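Local coordinates for rRNA adenine N-6-methyltransferase (Saccharopolyspora erythraea, PDB 6NVM), which dimethylates N6 of one adenine of 23S rRNA with S-adenosyl-L-methionine as methyl donor, which lowers ribosome affinity for macrolide-lincosamide-streptogramin B antibiotics, at residues L75-G80 and F135-A140; T96-D101 and V121-L126; P157-A162 and L218-E223; M187-F192 and E223-G228. One frame throughout, in Å; residues are numbered along the deposited sequence.

Contact 1: L75-G80 and F135-A140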
loop_
_atom_site.group_PDB
_atom_site.type_symbol
_atom_site.label_atom_id
_atom_site.label_comp_id
_atom_site.label_asym_id
_atom_site.label_seq_id
_atom_site.Cartn_x
_atom_site.Cartn_y
_atom_site.Cartn_z
ATOM N N LEU A 75 11.858 6.292 5.790
ATOM C CA LEU A 75 11.192 6.339 7.085
ATOM C C LEU A 75 10.746 4.930 7.453
ATOM O O LEU A 75 10.222 4.198 6.607
ATOM C CB LEU A 75 9.989 7.290 7.067
ATOM C CG LEU A 75 10.292 8.760 7.357
ATOM C CD1 LEU A 75 11.239 9.342 6.328
ATOM C CD2 LEU A 75 8.995 9.568 7.411
ATOM N N GLU A 76 10.970 4.544 8.712
ATOM C CA GLU A 76 10.628 3.207 9.178
ATOM C C GLU A 76 9.727 3.280 10.402
ATOM O O GLU A 76 9.945 4.097 11.301
ATOM C CB GLU A 76 11.882 2.376 9.521
ATOM C CG GLU A 76 11.548 0.952 9.957
ATOM C CD GLU A 76 12.751 0.172 10.454
ATOM O OE1 GLU A 76 13.739 0.802 10.885
ATOM O OE2 GLU A 76 12.705 -1.077 10.407
ATOM N N ALA A 77 8.730 2.402 10.435
ATOM C CA ALA A 77 7.850 2.243 11.583
ATOM C C ALA A 77 7.864 0.785 12.017
ATOM O O ALA A 77 8.089 -0.119 11.204
ATOM C CB ALA A 77 6.412 2.690 11.255
ATOM N N GLY A 78 7.616 0.558 13.306
ATOM C CA GLY A 78 7.735 -0.764 13.887
ATOM C C GLY A 78 9.116 -1.368 13.698
ATOM O O GLY A 78 9.267 -2.484 13.187
ATOM N N PRO A 79 10.159 -0.640 14.112
ATOM C CA PRO A 79 11.529 -1.135 13.885
ATOM C C PRO A 79 11.894 -2.362 14.701
ATOM O O PRO A 79 12.792 -3.110 14.285
ATOM C CB PRO A 79 12.405 0.063 14.270
ATOM C CG PRO A 79 11.570 0.866 15.218
ATOM C CD PRO A 79 10.150 0.695 14.739
ATOM N N GLY A 80 11.246 -2.590 15.842
ATOM C CA GLY A 80 11.532 -3.787 16.613
ATOM C C GLY A 80 12.998 -3.848 17.000
ATOM O O GLY A 80 13.550 -2.904 17.576
ATOM N N PHE A 135 11.035 9.942 -0.925
ATOM C CA PHE A 135 11.432 9.057 0.161
ATOM C C PHE A 135 10.711 7.730 -0.009
ATOM O O PHE A 135 9.790 7.597 -0.819
ATOM C CB PHE A 135 11.117 9.671 1.528
ATOM C CG PHE A 135 9.655 9.623 1.889
ATOM C CD1 PHE A 135 8.766 10.518 1.329
ATOM C CD2 PHE A 135 9.175 8.674 2.785
ATOM C CE1 PHE A 135 7.407 10.475 1.650
ATOM C CE2 PHE A 135 7.820 8.626 3.114
ATOM C CZ PHE A 135 6.941 9.532 2.539
ATOM N N ALA A 136 11.153 6.746 0.768
ATOM C CA ALA A 136 10.509 5.449 0.839
ATOM C C ALA A 136 10.102 5.166 2.277
ATOM O O ALA A 136 10.761 5.604 3.222
ATOM C CB ALA A 136 11.436 4.339 0.332
ATOM N N PHE A 137 8.997 4.439 2.432
ATOM C CA PHE A 137 8.547 3.964 3.732
ATOM C C PHE A 137 8.730 2.458 3.804
ATOM O O PHE A 137 8.428 1.747 2.843
ATOM C CB PHE A 137 7.072 4.301 3.981
ATOM C CG PHE A 137 6.514 3.641 5.201
ATOM C CD1 PHE A 137 6.716 4.196 6.454
ATOM C CD2 PHE A 137 5.821 2.452 5.109
ATOM C CE1 PHE A 137 6.217 3.591 7.589
ATOM C CE2 PHE A 137 5.312 1.839 6.249
ATOM C CZ PHE A 137 5.512 2.415 7.488
ATOM N N VAL A 138 9.223 1.981 4.944
ATOM C CA VAL A 138 9.297 0.553 5.242
ATOM C C VAL A 138 8.736 0.340 6.636
ATOM O O VAL A 138 9.038 1.110 7.553
ATOM C CB VAL A 138 10.745 0.021 5.155
ATOM C CG1 VAL A 138 10.794 -1.455 5.507
ATOM C CG2 VAL A 138 11.314 0.249 3.775
ATOM N N GLY A 139 7.935 -0.702 6.823
ATOM C CA GLY A 139 7.332 -0.897 8.128
ATOM C C GLY A 139 6.840 -2.304 8.361
ATOM O O GLY A 139 6.367 -2.984 7.443
ATOM N N ALA A 140 6.962 -2.738 9.614
ATOM C CA ALA A 140 6.262 -3.909 10.135
ATOM C C ALA A 140 5.103 -3.379 10.964
ATOM O O ALA A 140 5.316 -2.744 12.000
ATOM C CB ALA A 140 7.189 -4.785 10.976
HETATM O O HOH W 1 10.077 -2.242 10.415
#
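Leu-75, Glu-76 and Ala-77 pair in parallel register with Phe-137, Val-138 and Gly-139, and the two strands run 15° apart. Val-138 is held through both its N and its O. Val-138 N donates to Leu-75 O at 2.9 Å, and Val-138 O accepts from Ala-77 N at 3.2 Å. Leu-75 N donates to Ala-136 O, and Ala-140 N reaches Ala-77 O over a longer bond of 3.3 Å.

Leu-75, Ala-77 and Phe-137 share one face of the sheet. CG of Phe-137 is anti to its backbone N (chi1 171°). Phe-137 CE1 lies 3.8 Å from Ala-77 CB, which sits at the edge of the ring. Leu-75 CD1 lies 4.2 Å from Phe-135 CD2. Helix 146-155 covers this face through Trp-152, Ile-149 and Cys-153.

Glu-76 and Val-138 lie on the other face, against Leu-84 of helix 83-89. The Glu-76 chain is extended, and its CG passes 3.5 Å from Val-138 O. Glu-76 OE1 hydrogen-bonds to Thr-85 OG1. A water lies 2.9 Å from Glu-76 OE2 and close to Gly-78 O. Ala-140 N donates weakly to the same water.

Gly-78 has positive phi in the turn after strand 73-77. Gly-78 and Ala-140 are predicted S-adenosyl-L-methionine contacts. The parallel strand ends fit the cofactor site of a class I, Rossmann-like methyltransferase.

Contact 2: T96-D101 and V121-L126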
loop_
_atom_site.group_PDB
_atom_site.type_symbol
_atom_site.label_atom_id
_atom_site.label_comp_id
_atom_site.label_asym_id
_atom_site.label_seq_id
_atom_site.Cartn_x
_atom_site.Cartn_y
_atom_site.Cartn_z
ATOM N N THR A 96 15.186 7.055 9.143
ATOM C CA THR A 96 14.565 7.642 10.323
ATOM C C THR A 96 13.565 6.615 10.830
ATOM O O THR A 96 12.557 6.343 10.167
ATOM C CB THR A 96 13.899 8.974 9.990
ATOM O OG1 THR A 96 14.857 9.836 9.371
ATOM C CG2 THR A 96 13.370 9.636 11.249
ATOM N N SER A 97 13.829 6.081 12.018
ATOM C CA SER A 97 13.110 4.939 12.567
ATOM C C SER A 97 12.289 5.393 13.769
ATOM O O SER A 97 12.845 5.923 14.737
ATOM C CB SER A 97 14.101 3.844 12.969
ATOM O OG SER A 97 13.440 2.702 13.458
ATOM N N TYR A 98 10.978 5.170 13.713
ATOM C CA TYR A 98 10.064 5.627 14.747
ATOM C C TYR A 98 9.793 4.530 15.768
ATOM O O TYR A 98 9.384 3.421 15.410
ATOM C CB TYR A 98 8.751 6.101 14.118
ATOM C CG TYR A 98 8.913 7.437 13.443
ATOM C CD1 TYR A 98 9.517 7.535 12.193
ATOM C CD2 TYR A 98 8.501 8.605 14.067
ATOM C CE1 TYR A 98 9.691 8.757 11.584
ATOM C CE2 TYR A 98 8.672 9.838 13.461
ATOM C CZ TYR A 98 9.265 9.904 12.220
ATOM O OH TYR A 98 9.440 11.118 11.602
ATOM N N GLU A 99 10.003 4.853 17.041
ATOM C CA GLU A 99 9.687 3.951 18.141
ATOM C C GLU A 99 8.909 4.732 19.189
ATOM O O GLU A 99 9.443 5.668 19.790
ATOM C CB GLU A 99 10.959 3.345 18.736
ATOM C CG GLU A 99 10.727 2.542 20.002
ATOM C CD GLU A 99 9.602 1.545 19.841
ATOM O OE1 GLU A 99 9.707 0.671 18.953
ATOM O OE2 GLU A 99 8.605 1.642 20.587
ATOM N N ILE A 100 7.647 4.351 19.407
ATOM C CA ILE A 100 6.782 5.147 20.271
ATOM C C ILE A 100 7.147 4.979 21.744
ATOM O O ILE A 100 6.920 5.893 22.549
ATOM C CB ILE A 100 5.307 4.780 20.013
ATOM C CG1 ILE A 100 4.381 5.819 20.644
ATOM C CG2 ILE A 100 5.000 3.388 20.551
ATOM C CD1 ILE A 100 2.912 5.655 20.257
ATOM N N ASP A 101 7.701 3.830 22.131
ATOM C CA ASP A 101 7.995 3.560 23.543
ATOM C C ASP A 101 9.326 4.199 23.937
ATOM O O ASP A 101 10.360 3.871 23.340
ATOM C CB ASP A 101 8.034 2.058 23.802
ATOM C CG ASP A 101 8.191 1.720 25.278
ATOM O OD1 ASP A 101 9.301 1.873 25.821
ATOM O OD2 ASP A 101 7.189 1.323 25.907
ATOM N N VAL A 121 13.585 8.167 16.266
ATOM C CA VAL A 121 12.660 9.183 16.755
ATOM C C VAL A 121 11.713 8.513 17.739
ATOM O O VAL A 121 11.085 7.499 17.414
ATOM C CB VAL A 121 11.881 9.846 15.607
ATOM C CG1 VAL A 121 10.905 10.915 16.159
ATOM C CG2 VAL A 121 12.846 10.447 14.585
ATOM N N ASN A 122 11.613 9.082 18.936
ATOM C CA ASN A 122 10.702 8.582 19.963
ATOM C C ASN A 122 9.365 9.285 19.771
ATOM O O ASN A 122 9.081 10.312 20.390
ATOM C CB ASN A 122 11.280 8.817 21.353
ATOM C CG ASN A 122 10.331 8.423 22.467
ATOM O OD1 ASN A 122 10.345 9.031 23.537
ATOM N ND2 ASN A 122 9.503 7.411 22.229
ATOM N N ALA A 123 8.531 8.723 18.905
ATOM C CA ALA A 123 7.257 9.346 18.574
ATOM C C ALA A 123 6.357 8.325 17.900
ATOM O O ALA A 123 6.816 7.292 17.407
ATOM C CB ALA A 123 7.440 10.559 17.654
ATOM N N ASP A 124 5.070 8.655 17.875
ATOM C CA ASP A 124 4.060 7.905 17.141
ATOM C C ASP A 124 4.158 8.235 15.654
ATOM O O ASP A 124 3.933 9.383 15.248
ATOM C CB ASP A 124 2.682 8.262 17.694
ATOM C CG ASP A 124 1.548 7.474 17.060
ATOM O OD1 ASP A 124 1.754 6.757 16.059
ATOM O OD2 ASP A 124 0.420 7.600 17.581
ATOM N N PHE A 125 4.477 7.228 14.837
ATOM C CA PHE A 125 4.633 7.462 13.407
ATOM C C PHE A 125 3.371 8.040 12.783
ATOM O O PHE A 125 3.451 8.782 11.795
ATOM C CB PHE A 125 5.000 6.168 12.683
ATOM C CG PHE A 125 5.114 6.339 11.197
ATOM C CD1 PHE A 125 6.241 6.918 10.642
ATOM C CD2 PHE A 125 4.077 5.975 10.361
ATOM C CE1 PHE A 125 6.344 7.111 9.271
ATOM C CE2 PHE A 125 4.180 6.157 8.985
ATOM C CZ PHE A 125 5.305 6.729 8.447
ATOM N N LEU A 126 2.204 7.705 13.326
ATOM C CA LEU A 126 0.960 8.072 12.660
ATOM C C LEU A 126 0.709 9.573 12.660
ATOM O O LEU A 126 -0.088 10.051 11.845
ATOM C CB LEU A 126 -0.210 7.335 13.307
ATOM C CG LEU A 126 -0.399 5.897 12.817
ATOM C CD1 LEU A 126 -1.483 5.191 13.634
ATOM C CD2 LEU A 126 -0.755 5.865 11.331
#
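Tyr-98 CG is anti to its carbonyl carbon (chi1 -74°) and Phe-125 CG is anti to its backbone N (chi1 178°), and the two rings meet in a T-shaped stack. The edge of Phe-125 points at the face of Tyr-98, with the planes at 76° and Phe-125 CD1 3.7 Å from Tyr-98 CD1. Val-121 takes the opposite face in a CH-pi contact, its CB 4.1 Å from the ring centroid. Beside this, Val-121 CG2 is tight against Thr-96 CG2 at 3.5 Å.

The backbones pair in parallel. Val-121 N donates to Ser-97 O, and Val-121 O accepts from Glu-99 N at 2.9 Å. Past this ladder, the Asn-122 amide takes over. Asn-122 ND2 donates to Glu-99 O at 3.0 Å, with the acceptor in the amide plane, and weakly to Ile-100 O.

Two carboxylates fold back on their own loops. Glu-99 OE2 accepts from Asp-101 N at 2.8 Å through its anti lone pair. Asp-124 OD1 accepts from Leu-126 N and forms an Asx turn. Asp-101 is the N-cap of helix 102-111; its OD1 accepts from Leu-104 N.

Glu-99 and Asp-124 are predicted S-adenosyl-L-methionine contacts. An acidic residue just past the second strand of the central sheet (94-98) is characteristic of the cofactor site in Rossmann-like methyltransferases.

Contact 3: P157-A162 and L218-E223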
loop_
_atom_site.group_PDB
_atom_site.type_symbol
_atom_site.label_atom_id
_atom_site.label_comp_id
_atom_site.label_asym_id
_atom_site.label_seq_id
_atom_site.Cartn_x
_atom_site.Cartn_y
_atom_site.Cartn_z
ATOM N N PRO A 157 2.657 13.124 -0.595
ATOM C CA PRO A 157 2.769 13.399 -2.036
ATOM C C PRO A 157 4.126 13.073 -2.641
ATOM O O PRO A 157 4.196 12.897 -3.864
ATOM C CB PRO A 157 2.461 14.900 -2.136
ATOM C CG PRO A 157 2.753 15.446 -0.789
ATOM C CD PRO A 157 2.414 14.352 0.183
ATOM N N THR A 158 5.197 12.992 -1.851
ATOM C CA THR A 158 6.529 12.723 -2.389
ATOM C C THR A 158 6.974 11.276 -2.219
ATOM O O THR A 158 8.109 10.948 -2.581
ATOM C CB THR A 158 7.580 13.628 -1.731
ATOM O OG1 THR A 158 7.763 13.229 -0.371
ATOM C CG2 THR A 158 7.179 15.106 -1.788
ATOM N N ILE A 159 6.129 10.402 -1.675
ATOM C CA ILE A 159 6.552 9.024 -1.465
ATOM C C ILE A 159 6.817 8.369 -2.813
ATOM O O ILE A 159 6.148 8.663 -3.815
ATOM C CB ILE A 159 5.501 8.242 -0.659
ATOM C CG1 ILE A 159 6.088 6.928 -0.147
ATOM C CG2 ILE A 159 4.257 7.949 -1.501
ATOM C CD1 ILE A 159 5.247 6.256 0.928
ATOM N N GLU A 160 7.821 7.491 -2.847
ATOM C CA GLU A 160 8.081 6.649 -4.010
ATOM C C GLU A 160 7.507 5.256 -3.815
ATOM O O GLU A 160 6.661 4.816 -4.600
ATOM C CB GLU A 160 9.587 6.550 -4.296
ATOM C CG GLU A 160 10.186 7.802 -4.864
ATOM C CD GLU A 160 11.533 7.558 -5.527
ATOM O OE1 GLU A 160 12.055 6.426 -5.436
ATOM O OE2 GLU A 160 12.062 8.499 -6.147
ATOM N N THR A 161 7.963 4.548 -2.781
ATOM C CA THR A 161 7.490 3.208 -2.484
ATOM C C THR A 161 7.199 3.080 -0.999
ATOM O O THR A 161 7.784 3.781 -0.165
ATOM C CB THR A 161 8.512 2.134 -2.872
ATOM O OG1 THR A 161 9.657 2.245 -2.017
ATOM C CG2 THR A 161 8.923 2.295 -4.316
ATOM N N ALA A 162 6.279 2.172 -0.684
ATOM C CA ALA A 162 5.975 1.799 0.688
ATOM C C ALA A 162 5.990 0.282 0.744
ATOM O O ALA A 162 5.226 -0.373 0.028
ATOM C CB ALA A 162 4.623 2.349 1.145
ATOM N N LEU A 218 3.438 -0.667 -2.132
ATOM C CA LEU A 218 2.832 0.378 -2.948
ATOM C C LEU A 218 3.932 1.114 -3.698
ATOM O O LEU A 218 4.986 1.407 -3.131
ATOM C CB LEU A 218 2.056 1.384 -2.092
ATOM C CG LEU A 218 1.036 0.858 -1.090
ATOM C CD1 LEU A 218 0.331 2.028 -0.410
ATOM C CD2 LEU A 218 0.043 -0.043 -1.777
ATOM N N ARG A 219 3.693 1.408 -4.973
ATOM C CA ARG A 219 4.585 2.255 -5.756
ATOM C C ARG A 219 3.764 3.413 -6.298
ATOM O O ARG A 219 2.774 3.192 -7.003
ATOM C CB ARG A 219 5.247 1.489 -6.908
ATOM C CG ARG A 219 5.865 0.153 -6.502
ATOM C CD ARG A 219 6.588 -0.528 -7.666
ATOM N NE ARG A 219 7.817 0.182 -8.003
ATOM C CZ ARG A 219 7.930 1.096 -8.961
ATOM N NH1 ARG A 219 6.890 1.416 -9.721
ATOM N NH2 ARG A 219 9.097 1.694 -9.159
ATOM N N ARG A 220 4.170 4.639 -5.971
ATOM C CA ARG A 220 3.540 5.810 -6.565
ATOM C C ARG A 220 4.016 5.951 -8.005
ATOM O O ARG A 220 5.222 6.062 -8.256
ATOM C CB ARG A 220 3.870 7.066 -5.763
ATOM C CG ARG A 220 3.000 8.262 -6.141
ATOM C CD ARG A 220 3.288 9.461 -5.271
ATOM N NE ARG A 220 4.572 10.063 -5.615
ATOM C CZ ARG A 220 4.776 10.836 -6.678
ATOM N NH1 ARG A 220 3.781 11.104 -7.514
ATOM N NH2 ARG A 220 5.982 11.342 -6.904
ATOM N N ARG A 221 3.076 5.936 -8.950
ATOM C CA ARG A 221 3.431 5.975 -10.363
ATOM C C ARG A 221 4.099 7.297 -10.709
ATOM O O ARG A 221 3.632 8.369 -10.313
ATOM C CB ARG A 221 2.188 5.789 -11.239
ATOM C CG ARG A 221 1.391 4.522 -10.962
ATOM C CD ARG A 221 0.158 4.445 -11.866
ATOM N NE ARG A 221 -0.703 3.315 -11.526
ATOM C CZ ARG A 221 -0.547 2.078 -11.985
ATOM N NH1 ARG A 221 0.451 1.783 -12.813
ATOM N NH2 ARG A 221 -1.390 1.128 -11.606
ATOM N N ALA A 222 5.186 7.216 -11.478
ATOM C CA ALA A 222 5.857 8.429 -11.934
ATOM C C ALA A 222 4.915 9.295 -12.760
ATOM O O ALA A 222 4.887 10.520 -12.596
ATOM C CB ALA A 222 7.108 8.068 -12.739
ATOM N N GLU A 223 4.133 8.682 -13.649
ATOM C CA GLU A 223 3.081 9.392 -14.372
ATOM C C GLU A 223 1.725 8.823 -13.967
ATOM O O GLU A 223 1.478 7.620 -14.174
ATOM C CB GLU A 223 3.279 9.299 -15.894
ATOM C CG GLU A 223 3.178 7.897 -16.507
ATOM C CD GLU A 223 3.040 7.930 -18.027
ATOM O OE1 GLU A 223 3.931 8.489 -18.706
ATOM O OE2 GLU A 223 2.024 7.404 -18.539
HETATM O O HOH W 2 8.502 11.364 -5.088
#
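Thr-161 and Ala-162 pair with Arg-219 and Leu-218 in antiparallel register, and the short strands run at 166° to each other. They belong to the mixed seven-stranded sheet of the class I methyltransferase fold, where strand 213-220 runs antiparallel to strand 159-167. Ala-162 and Leu-218 form a hydrogen-bonded pair. Ala-162 N donates to Leu-218 O at 2.9 Å, and Leu-218 N donates back to Ala-162 O. Thr-161 and Arg-219 are the non-hydrogen-bonded pair. Beyond them Arg-220 N donates to Glu-160 O at 2.8 Å.

On one face, Ala-162 CB lies 4.2 Å from Leu-218 CB, and helix 146-155 covers both residues. On the other face, the contact of Thr-161 CG2 with Arg-219 CG is loose. The polar ends there turn to other partners. Thr-161 OG1 hydrogen-bonds to Ala-66 O, and Arg-219 forms salt bridges with Glu-67 and Glu-193. Separately, Glu-160 forms a salt bridge with Arg-69.

Arg-220 prolongs the ladder with its side chain. Its CG is anti to the backbone N (chi1 -167°), and the chain bends at chi3 (73°). Pro-157 O sits over one face of the guanidinium, 3.3 Å above its plane. A water bridges the tip to the loop, donating to Thr-158 O at 2.6 Å and accepting from Arg-220 NH2. Arg-220 NE donates to Ile-159 O at 2.8 Å, with the acceptor near the guanidinium plane.

Contact 4: M187-F192 and E223-G228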
loop_
_atom_site.group_PDB
_atom_site.type_symbol
_atom_site.label_atom_id
_atom_site.label_comp_id
_atom_site.label_asym_id
_atom_site.label_seq_id
_atom_site.Cartn_x
_atom_site.Cartn_y
_atom_site.Cartn_z
ATOM N N MET A 187 -9.769 2.728 -6.346
ATOM C CA MET A 187 -9.830 4.187 -6.368
ATOM C C MET A 187 -8.458 4.805 -6.606
ATOM O O MET A 187 -8.339 5.816 -7.310
ATOM C CB MET A 187 -10.410 4.704 -5.050
ATOM C CG MET A 187 -11.879 4.373 -4.835
ATOM S SD MET A 187 -12.986 5.574 -5.605
ATOM C CE MET A 187 -12.749 6.999 -4.551
ATOM N N THR A 188 -7.412 4.236 -6.007
ATOM C CA THR A 188 -6.071 4.807 -6.073
ATOM C C THR A 188 -5.214 4.206 -7.180
ATOM O O THR A 188 -4.093 4.678 -7.398
ATOM C CB THR A 188 -5.346 4.628 -4.729
ATOM O OG1 THR A 188 -5.207 3.235 -4.434
ATOM C CG2 THR A 188 -6.110 5.312 -3.608
ATOM N N TRP A 189 -5.714 3.194 -7.885
ATOM C CA TRP A 189 -4.941 2.552 -8.945
ATOM C C TRP A 189 -4.395 3.526 -9.978
ATOM O O TRP A 189 -3.286 3.286 -10.486
ATOM C CB TRP A 189 -5.818 1.493 -9.628
ATOM C CG TRP A 189 -5.059 0.543 -10.487
ATOM C CD1 TRP A 189 -4.939 0.573 -11.847
ATOM C CD2 TRP A 189 -4.305 -0.590 -10.044
ATOM N NE1 TRP A 189 -4.157 -0.472 -12.276
ATOM C CE2 TRP A 189 -3.756 -1.201 -11.188
ATOM C CE3 TRP A 189 -4.045 -1.148 -8.791
ATOM C CZ2 TRP A 189 -2.966 -2.347 -11.116
ATOM C CZ3 TRP A 189 -3.256 -2.283 -8.720
ATOM C CH2 TRP A 189 -2.729 -2.872 -9.875
ATOM N N PRO A 190 -5.094 4.599 -10.358
ATOM C CA PRO A 190 -4.492 5.553 -11.300
ATOM C C PRO A 190 -3.263 6.248 -10.747
ATOM O O PRO A 190 -2.467 6.765 -11.537
ATOM C CB PRO A 190 -5.627 6.546 -11.573
ATOM C CG PRO A 190 -6.868 5.789 -11.276
ATOM C CD PRO A 190 -6.514 4.903 -10.119
ATOM N N LEU A 191 -3.071 6.261 -9.426
ATOM C CA LEU A 191 -1.918 6.905 -8.807
ATOM C C LEU A 191 -0.900 5.927 -8.248
ATOM O O LEU A 191 0.286 6.257 -8.209
ATOM C CB LEU A 191 -2.360 7.833 -7.669
ATOM C CG LEU A 191 -3.339 8.962 -7.995
ATOM C CD1 LEU A 191 -3.598 9.816 -6.752
ATOM C CD2 LEU A 191 -2.815 9.812 -9.128
ATOM N N PHE A 192 -1.331 4.733 -7.830
ATOM C CA PHE A 192 -0.478 3.772 -7.143
ATOM C C PHE A 192 -0.614 2.377 -7.732
ATOM O O PHE A 192 -1.721 1.922 -8.029
ATOM C CB PHE A 192 -0.829 3.687 -5.658
ATOM C CG PHE A 192 -0.243 4.787 -4.838
ATOM C CD1 PHE A 192 -0.911 5.991 -4.688
ATOM C CD2 PHE A 192 0.979 4.614 -4.207
ATOM C CE1 PHE A 192 -0.367 7.002 -3.936
ATOM C CE2 PHE A 192 1.519 5.623 -3.445
ATOM C CZ PHE A 192 0.847 6.816 -3.315
ATOM N N GLU A 223 4.133 8.682 -13.649
ATOM C CA GLU A 223 3.081 9.392 -14.372
ATOM C C GLU A 223 1.725 8.823 -13.967
ATOM O O GLU A 223 1.478 7.620 -14.174
ATOM C CB GLU A 223 3.279 9.299 -15.894
ATOM C CG GLU A 223 3.178 7.897 -16.507
ATOM C CD GLU A 223 3.040 7.930 -18.027
ATOM O OE1 GLU A 223 3.931 8.489 -18.706
ATOM O OE2 GLU A 223 2.024 7.404 -18.539
ATOM N N PRO A 224 0.830 9.610 -13.371
ATOM C CA PRO A 224 -0.505 9.090 -13.054
ATOM C C PRO A 224 -1.262 8.690 -14.309
ATOM O O PRO A 224 -1.118 9.307 -15.367
ATOM C CB PRO A 224 -1.182 10.268 -12.349
ATOM C CG PRO A 224 -0.058 11.070 -11.797
ATOM C CD PRO A 224 1.032 10.956 -12.810
ATOM N N LEU A 225 -2.090 7.644 -14.180
ATOM C CA LEU A 225 -2.872 7.169 -15.317
ATOM C C LEU A 225 -4.036 8.096 -15.643
ATOM O O LEU A 225 -4.546 8.060 -16.767
ATOM C CB LEU A 225 -3.407 5.759 -15.051
ATOM C CG LEU A 225 -2.420 4.678 -14.603
ATOM C CD1 LEU A 225 -3.103 3.323 -14.593
ATOM C CD2 LEU A 225 -1.189 4.656 -15.485
ATOM N N LEU A 226 -4.474 8.898 -14.679
ATOM C CA LEU A 226 -5.466 9.939 -14.892
ATOM C C LEU A 226 -5.114 11.112 -13.996
ATOM O O LEU A 226 -4.471 10.950 -12.957
ATOM C CB LEU A 226 -6.888 9.462 -14.576
ATOM C CG LEU A 226 -7.432 8.265 -15.349
ATOM C CD1 LEU A 226 -8.697 7.736 -14.676
ATOM C CD2 LEU A 226 -7.716 8.650 -16.790
ATOM N N GLU A 227 -5.560 12.302 -14.395
ATOM C CA GLU A 227 -5.283 13.511 -13.634
ATOM C C GLU A 227 -6.472 14.457 -13.712
ATOM O O GLU A 227 -7.345 14.327 -14.573
ATOM C CB GLU A 227 -4.025 14.221 -14.150
ATOM C CG GLU A 227 -4.148 14.709 -15.592
ATOM C CD GLU A 227 -2.933 15.488 -16.057
ATOM O OE1 GLU A 227 -2.091 15.849 -15.206
ATOM O OE2 GLU A 227 -2.823 15.741 -17.277
ATOM N N GLY A 228 -6.489 15.414 -12.789
ATOM C CA GLY A 228 -7.443 16.508 -12.864
ATOM C C GLY A 228 -8.882 16.039 -12.791
ATOM O O GLY A 228 -9.246 15.167 -11.992
#
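Pro-190 and Leu-225 are joined by the one hydrogen bond between these segments, and apolar contacts accompany it. The contact ties the turn leading from helix 183-188 into strand 192-200 to the linker between strand 213-220 and helix 228-243. It thus lies where the Rossmann-like sheet passes into the helices of the C-terminal part.

The polar contact is a backbone one. Leu-225 N donates to Pro-190 O at 2.8 Å. The N-H points almost straight at the oxygen (165°) and meets a lone pair in the carbonyl plane. Pro-224 CA also approaches Pro-190 O, at 3.4 Å, as a CA-H...O contact. Within the turn, Thr-188 O accepts from both Leu-191 N and Phe-192 N. Nearby, Arg-221 lies just after strand 213-220. Arg-221 NE hydrogen-bonds to Trp-189 O, and the Arg-221 side chain makes a cation-pi contact with the Trp-189 ring.

Pro-190 makes two of the apolar contacts. Pro-190 CB lies 4.2 Å from Leu-225 CB, and Pro-190 CG is 4.3 Å from Leu-226 CD1. Tyr-234 of helix 228-243 touches both Pro-190 and Leu-226. Leu-225 CD1 reaches toward Trp-189 CD1, at 4.3 Å. Leu-286 of helix 282-292 packs on both of those side chains.

Leu-191 and Pro-224 meet obliquely. Leu-191 CD2 touches Pro-224 CB at 3.6 Å.

How the contacts relate
Contacts 1, 2 and 3 all reach one seven-stranded mixed sheet. Contact 2 is nested within the chain loop closed by contact 1, and their centres are about 10 Å apart. Strands 73-77 and 94-98 join them as neighbours. Contact 3 follows contact 1 along the chain, about 15 Å away between centres, through neighbouring strands 135-140 and 159-167. Contacts 3 and 4 cross in sequence and share Glu-223, with centres about 11 Å apart. Contact 4 is about 30 Å from contact 2, centre to centre, on the opposite side of the chain's centre. The predicted cofactor residues fall in contacts 1 and 2, whereas contacts 3 and 4 lead toward the C-terminal helices.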